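Local coordinates for protein prolyl endopeptidase (Myxococcus xanthus, PDB 2BKL) that probably hydrolyses oligopeptides on the carboxyl side of proline, and more slowly of alanine, as a serine peptidase of the prolyl oligopeptidase family, at residues 57-62 against 468-473; 383-388 against 415-420. One frame throughout, in Å; residues are numbered along the deposited sequence.

Contact 1. Residues 57-62 against 468-473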
loop_
_atom_site.group_PDB
_atom_site.type_symbol
_atom_site.label_atom_id
_atom_site.label_comp_id
_atom_site.label_asym_id
_atom_site.label_seq_id
_atom_site.Cartn_x
_atom_site.Cartn_y
_atom_site.Cartn_z
ATOM N N GLU A 57 22.707 -5.215 19.427
ATOM C CA GLU A 57 22.355 -4.490 20.646
ATOM C C GLU A 57 22.252 -2.988 20.357
ATOM O O GLU A 57 21.289 -2.333 20.774
ATOM C CB GLU A 57 23.377 -4.757 21.752
ATOM C CG GLU A 57 23.189 -6.096 22.433
ATOM C CD GLU A 57 24.238 -6.337 23.502
ATOM O OE1 GLU A 57 25.431 -6.514 23.149
ATOM O OE2 GLU A 57 23.868 -6.338 24.698
ATOM N N ALA A 58 23.226 -2.455 19.623
ATOM C CA ALA A 58 23.205 -1.047 19.210
ATOM C C ALA A 58 22.031 -0.717 18.300
ATOM O O ALA A 58 21.416 0.342 18.432
ATOM C CB ALA A 58 24.505 -0.652 18.516
ATOM N N LEU A 59 21.725 -1.593 17.350
ATOM C CA LEU A 59 20.597 -1.345 16.443
ATOM C C LEU A 59 19.307 -1.325 17.265
ATOM O O LEU A 59 18.492 -0.427 17.107
ATOM C CB LEU A 59 20.476 -2.403 15.337
ATOM C CG LEU A 59 21.392 -2.291 14.111
ATOM C CD1 LEU A 59 21.238 -3.559 13.301
ATOM C CD2 LEU A 59 21.085 -1.085 13.264
ATOM N N ALA A 60 19.135 -2.294 18.159
ATOM C CA ALA A 60 17.898 -2.362 18.935
ATOM C C ALA A 60 17.710 -1.121 19.796
ATOM O O ALA A 60 16.609 -0.589 19.861
ATOM C CB ALA A 60 17.843 -3.592 19.796
ATOM N N ALA A 61 18.785 -0.630 20.416
ATOM C CA ALA A 61 18.653 0.544 21.281
ATOM C C ALA A 61 18.280 1.743 20.421
ATOM O O ALA A 61 17.484 2.583 20.824
ATOM C CB ALA A 61 19.939 0.828 22.063
ATOM N N ARG A 62 18.860 1.825 19.224
ATOM C CA ARG A 62 18.644 2.981 18.376
ATOM C C ARG A 62 17.221 2.963 17.797
ATOM O O ARG A 62 16.539 3.999 17.760
ATOM C CB ARG A 62 19.691 3.021 17.253
ATOM C CG ARG A 62 19.604 4.241 16.330
ATOM C CD ARG A 62 19.623 5.600 17.047
ATOM N NE ARG A 62 19.659 6.704 16.090
ATOM C CZ ARG A 62 19.197 7.929 16.338
ATOM N NH1 ARG A 62 18.674 8.235 17.518
ATOM N NH2 ARG A 62 19.268 8.857 15.390
ATOM N N ILE A 468 15.777 3.823 8.218
ATOM C CA ILE A 468 16.984 3.904 7.419
ATOM C C ILE A 468 18.114 4.671 8.120
ATOM O O ILE A 468 19.235 4.690 7.642
ATOM C CB ILE A 468 16.735 4.524 6.022
ATOM C CG1 ILE A 468 16.522 6.036 6.101
ATOM C CG2 ILE A 468 15.618 3.785 5.281
ATOM C CD1 ILE A 468 16.550 6.687 4.735
ATOM N N LEU A 469 17.857 5.302 9.264
ATOM C CA LEU A 469 18.871 6.176 9.843
ATOM C C LEU A 469 20.158 5.456 10.309
ATOM O O LEU A 469 21.229 5.939 10.012
ATOM C CB LEU A 469 18.303 7.085 10.937
ATOM C CG LEU A 469 17.301 8.113 10.405
ATOM C CD1 LEU A 469 16.670 8.853 11.585
ATOM C CD2 LEU A 469 17.957 9.096 9.455
ATOM N N PRO A 470 20.105 4.323 11.007
ATOM C CA PRO A 470 21.342 3.585 11.328
ATOM C C PRO A 470 22.160 3.202 10.073
ATOM O O PRO A 470 23.392 3.267 10.056
ATOM C CB PRO A 470 20.816 2.359 12.084
ATOM C CG PRO A 470 19.593 2.877 12.686
ATOM C CD PRO A 470 18.924 3.692 11.625
ATOM N N TRP A 471 21.461 2.917 8.983
ATOM C CA TRP A 471 22.109 2.571 7.724
ATOM C C TRP A 471 22.889 3.763 7.184
ATOM O O TRP A 471 24.072 3.634 6.880
ATOM C CB TRP A 471 21.047 2.086 6.742
ATOM C CG TRP A 471 21.553 1.579 5.415
ATOM C CD1 TRP A 471 21.477 2.215 4.195
ATOM C CD2 TRP A 471 22.216 0.349 5.182
ATOM N NE1 TRP A 471 22.069 1.440 3.230
ATOM C CE2 TRP A 471 22.482 0.263 3.805
ATOM C CE3 TRP A 471 22.582 -0.719 6.002
ATOM C CZ2 TRP A 471 23.130 -0.835 3.243
ATOM C CZ3 TRP A 471 23.203 -1.813 5.443
ATOM C CH2 TRP A 471 23.461 -1.861 4.069
ATOM N N LEU A 472 22.251 4.925 7.147
ATOM C CA LEU A 472 22.888 6.152 6.669
ATOM C C LEU A 472 24.057 6.516 7.572
ATOM O O LEU A 472 25.116 6.910 7.099
ATOM C CB LEU A 472 21.898 7.317 6.630
ATOM C CG LEU A 472 20.643 7.153 5.756
ATOM C CD1 LEU A 472 19.858 8.431 5.765
ATOM C CD2 LEU A 472 20.965 6.733 4.332
ATOM N N ASP A 473 23.883 6.332 8.879
ATOM C CA ASP A 473 24.939 6.693 9.829
ATOM C C ASP A 473 26.158 5.786 9.762
ATOM O O ASP A 473 27.290 6.216 10.131
ATOM C CB ASP A 473 24.369 6.742 11.251
ATOM C CG ASP A 473 23.414 7.905 11.451
ATOM O OD1 ASP A 473 23.438 8.844 10.618
ATOM O OD2 ASP A 473 22.601 7.984 12.410
HETATM O O HOH W 1 21.236 6.068 13.812
HETATM O O HOH W 2 20.272 9.250 12.922
#
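The guanidinium group of Arg62 meets the carboxylate of Asp473 through two waters, both lying at its edge and in its plane. Water 1 accepts from Arg62 NE at 2.8 Å and donates to Asp473 OD2 at 2.7 Å; water 2 accepts from Arg62 NH2 and donates to the same OD2, again at 2.7 Å. The charged groups do not touch, for Arg62 NH2 stays 4.6 Å from Asp473 OD2. Two waters thus bridge opposite charges that are not in direct contact, and the attraction between them is probably weaker for it. Arg62 has further partners near by: NH2 donates to the carbonyl O of Pro409, and NH1 forms a salt bridge with Glu65.

Next to these waters the contact is apolar, and the Pro470 ring touches two side chains of helix 56-67. Its CB receives Leu59 CD2 at 3.7 Å, while its CG lies 3.9 Å from Arg62 CG. The Arg62 chain leaves its helix with CG anti to the backbone N (chi1 -177°) and bends at chi2 (54°), a course that brings the CG methylene to the proline and carries the charged end on toward Asp473.

Helix 56-67, from the N-terminal part of the chain, thus rests on the short helix 469-473 of the catalytic region. The C-terminal helix 657-674 lines both, taking Leu59 on Phe672 and Trp471 on Leu671, and strand 415-423 borders helix 469-473.

Contact 2. Residues 383-388 against 415-420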
loop_
_atom_site.group_PDB
_atom_site.type_symbol
_atom_site.label_atom_id
_atom_site.label_comp_id
_atom_site.label_asym_id
_atom_site.label_seq_id
_atom_site.Cartn_x
_atom_site.Cartn_y
_atom_site.Cartn_z
ATOM N N SER A 383 9.741 14.393 4.238
ATOM C CA SER A 383 10.806 14.155 3.256
ATOM C C SER A 383 11.622 12.997 3.762
ATOM O O SER A 383 11.390 12.488 4.847
ATOM C CB SER A 383 11.704 15.398 3.043
ATOM O OG SER A 383 12.708 15.527 4.039
ATOM N N PHE A 384 12.567 12.526 2.958
ATOM C CA PHE A 384 13.395 11.411 3.384
ATOM C C PHE A 384 14.161 11.714 4.671
ATOM O O PHE A 384 14.542 10.775 5.383
ATOM C CB PHE A 384 14.387 10.974 2.286
ATOM C CG PHE A 384 13.755 10.209 1.165
ATOM C CD1 PHE A 384 13.284 8.915 1.344
ATOM C CD2 PHE A 384 13.627 10.783 -0.084
ATOM C CE1 PHE A 384 12.686 8.232 0.269
ATOM C CE2 PHE A 384 13.031 10.124 -1.139
ATOM C CZ PHE A 384 12.558 8.849 -0.969
ATOM N N THR A 385 14.390 12.999 4.939
ATOM C CA THR A 385 15.065 13.460 6.158
ATOM C C THR A 385 14.216 14.353 7.106
ATOM O O THR A 385 14.742 14.886 8.093
ATOM C CB THR A 385 16.343 14.221 5.753
ATOM O OG1 THR A 385 15.998 15.416 5.053
ATOM C CG2 THR A 385 17.159 13.431 4.753
ATOM N N THR A 386 12.923 14.490 6.827
ATOM C CA THR A 386 11.992 15.375 7.569
ATOM C C THR A 386 10.835 14.544 8.111
ATOM O O THR A 386 9.968 14.121 7.342
ATOM C CB THR A 386 11.365 16.475 6.644
ATOM O OG1 THR A 386 12.370 17.334 6.118
ATOM C CG2 THR A 386 10.475 17.432 7.438
ATOM N N PRO A 387 10.773 14.326 9.417
ATOM C CA PRO A 387 9.596 13.680 10.007
ATOM C C PRO A 387 8.274 14.406 9.697
ATOM O O PRO A 387 8.307 15.606 9.436
ATOM C CB PRO A 387 9.916 13.703 11.523
ATOM C CG PRO A 387 11.370 13.763 11.584
ATOM C CD PRO A 387 11.797 14.612 10.435
ATOM N N ARG A 388 7.142 13.700 9.753
ATOM C CA ARG A 388 5.841 14.247 9.383
ATOM C C ARG A 388 5.543 15.556 10.063
ATOM O O ARG A 388 5.665 15.695 11.267
ATOM C CB ARG A 388 4.697 13.274 9.734
ATOM C CG ARG A 388 4.472 12.167 8.746
ATOM C CD ARG A 388 3.636 11.015 9.301
ATOM N NE ARG A 388 2.381 11.437 9.924
ATOM C CZ ARG A 388 1.183 11.419 9.322
ATOM N NH1 ARG A 388 1.050 10.983 8.072
ATOM N NH2 ARG A 388 0.099 11.827 9.986
ATOM N N TYR A 415 22.361 14.851 6.382
ATOM C CA TYR A 415 21.977 14.020 5.238
ATOM C C TYR A 415 21.547 14.863 4.059
ATOM O O TYR A 415 21.175 16.042 4.199
ATOM C CB TYR A 415 20.803 13.081 5.603
ATOM C CG TYR A 415 20.986 12.390 6.910
ATOM C CD1 TYR A 415 21.879 11.366 7.050
ATOM C CD2 TYR A 415 20.301 12.799 8.028
ATOM C CE1 TYR A 415 22.083 10.743 8.272
ATOM C CE2 TYR A 415 20.496 12.188 9.259
ATOM C CZ TYR A 415 21.394 11.183 9.376
ATOM O OH TYR A 415 21.621 10.582 10.605
ATOM N N GLN A 416 21.633 14.261 2.883
ATOM C CA GLN A 416 21.081 14.902 1.701
ATOM C C GLN A 416 20.359 13.903 0.856
ATOM O O GLN A 416 20.571 12.682 0.952
ATOM C CB GLN A 416 22.132 15.611 0.882
ATOM C CG GLN A 416 23.148 14.707 0.272
ATOM C CD GLN A 416 24.234 15.447 -0.497
ATOM O OE1 GLN A 416 25.409 15.218 -0.271
ATOM N NE2 GLN A 416 23.832 16.326 -1.412
ATOM N N VAL A 417 19.498 14.444 0.018
ATOM C CA VAL A 417 18.660 13.680 -0.892
ATOM C C VAL A 417 18.925 14.209 -2.283
ATOM O O VAL A 417 18.872 15.429 -2.513
ATOM C CB VAL A 417 17.159 13.882 -0.608
ATOM C CG1 VAL A 417 16.297 13.063 -1.570
ATOM C CG2 VAL A 417 16.826 13.566 0.864
ATOM N N GLU A 418 19.314 13.309 -3.175
ATOM C CA GLU A 418 19.461 13.599 -4.591
ATOM C C GLU A 418 18.290 12.993 -5.361
ATOM O O GLU A 418 17.703 11.978 -4.945
ATOM C CB GLU A 418 20.735 12.947 -5.122
ATOM C CG GLU A 418 21.971 13.110 -4.249
ATOM C CD GLU A 418 23.136 12.490 -4.946
ATOM O OE1 GLU A 418 23.437 12.971 -6.055
ATOM O OE2 GLU A 418 23.697 11.499 -4.433
ATOM N N GLN A 419 17.952 13.606 -6.483
ATOM C CA GLN A 419 17.110 13.009 -7.491
ATOM C C GLN A 419 17.864 12.943 -8.792
ATOM O O GLN A 419 18.392 13.983 -9.287
ATOM C CB GLN A 419 15.804 13.754 -7.691
ATOM C CG GLN A 419 14.872 13.021 -8.711
ATOM C CD GLN A 419 13.502 13.632 -8.858
ATOM O OE1 GLN A 419 13.372 14.867 -9.028
ATOM N NE2 GLN A 419 12.487 12.795 -8.781
ATOM N N VAL A 420 17.957 11.727 -9.309
ATOM C CA VAL A 420 18.658 11.446 -10.537
ATOM C C VAL A 420 17.724 10.787 -11.532
ATOM O O VAL A 420 16.636 10.308 -11.173
ATOM C CB VAL A 420 19.887 10.545 -10.274
ATOM C CG1 VAL A 420 20.838 11.226 -9.295
ATOM C CG2 VAL A 420 19.489 9.146 -9.777
#
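Ser383 OG gathers the turn that carries Phe384 and Thr385 against Val417 and Tyr415. It shares a hydrogen bond of 2.8 Å with Thr386 OG1, in which either hydroxyl could be the donor, and accepts from the backbone N of Thr385 at 3.2 Å with an N-H...O angle of 143°. That second bond makes an ST turn. A weak third bond comes from Thr385 OG1, at 3.4 Å.

Across the contact everything is carbon. Thr385 CG2 lies 3.8 Å from Tyr415 CB and 3.9 Å from Val417 CG2, its side chain running past both in the opposite sense. With chi1 at 66°, Thr385 turns OG1 back within the turn and gives the methyl to the strand. Phe384 and Val417 cross at about a right angle: Val417 CG1 comes obliquely to the ring, 3.8 Å from Phe384 CD2, while CG2 rests as near to Phe384 CB. The valine therefore uses both branches, one on the ring and the other where Phe384 and Thr385 adjoin. Phe433 and Val435 of strand 429-437 add to the packing round Phe384.

No hydrogen bond joins the two segments, so the turn between propeller strands 376-383 and 386-394 meets the outermost strand of the catalytic sheet through apolar side-chain contacts. The hydroxyls of Ser383, Thr385 and Thr386 bond within the turn, and the interface between the two domains depends here on apolar contact rather than on directional bonds.

In the fold
Both contacts are partly buried, and both engage the catalytic region: contact 1 holds it to the N-terminal helix 56-67, contact 2 to the propeller. One of three touching residues is buried in contact 1 (Leu59), two of four in contact 2 (Phe384 and Tyr415). Contact 1 packs helix on helix and adds a water-bridged pair of opposite charges; contact 2 sets a propeller turn against an edge strand and crosses with carbon alone, its hydroxyls bonding inward. Their centres lie about 18 Å apart, and Tyr415 joins them: its OH probably hydrogen-bonds Asp473 OD1, and its ring packs on Leu469 and Leu472. Asp473 thus faces waters with OD2 and contact 2 with OD1.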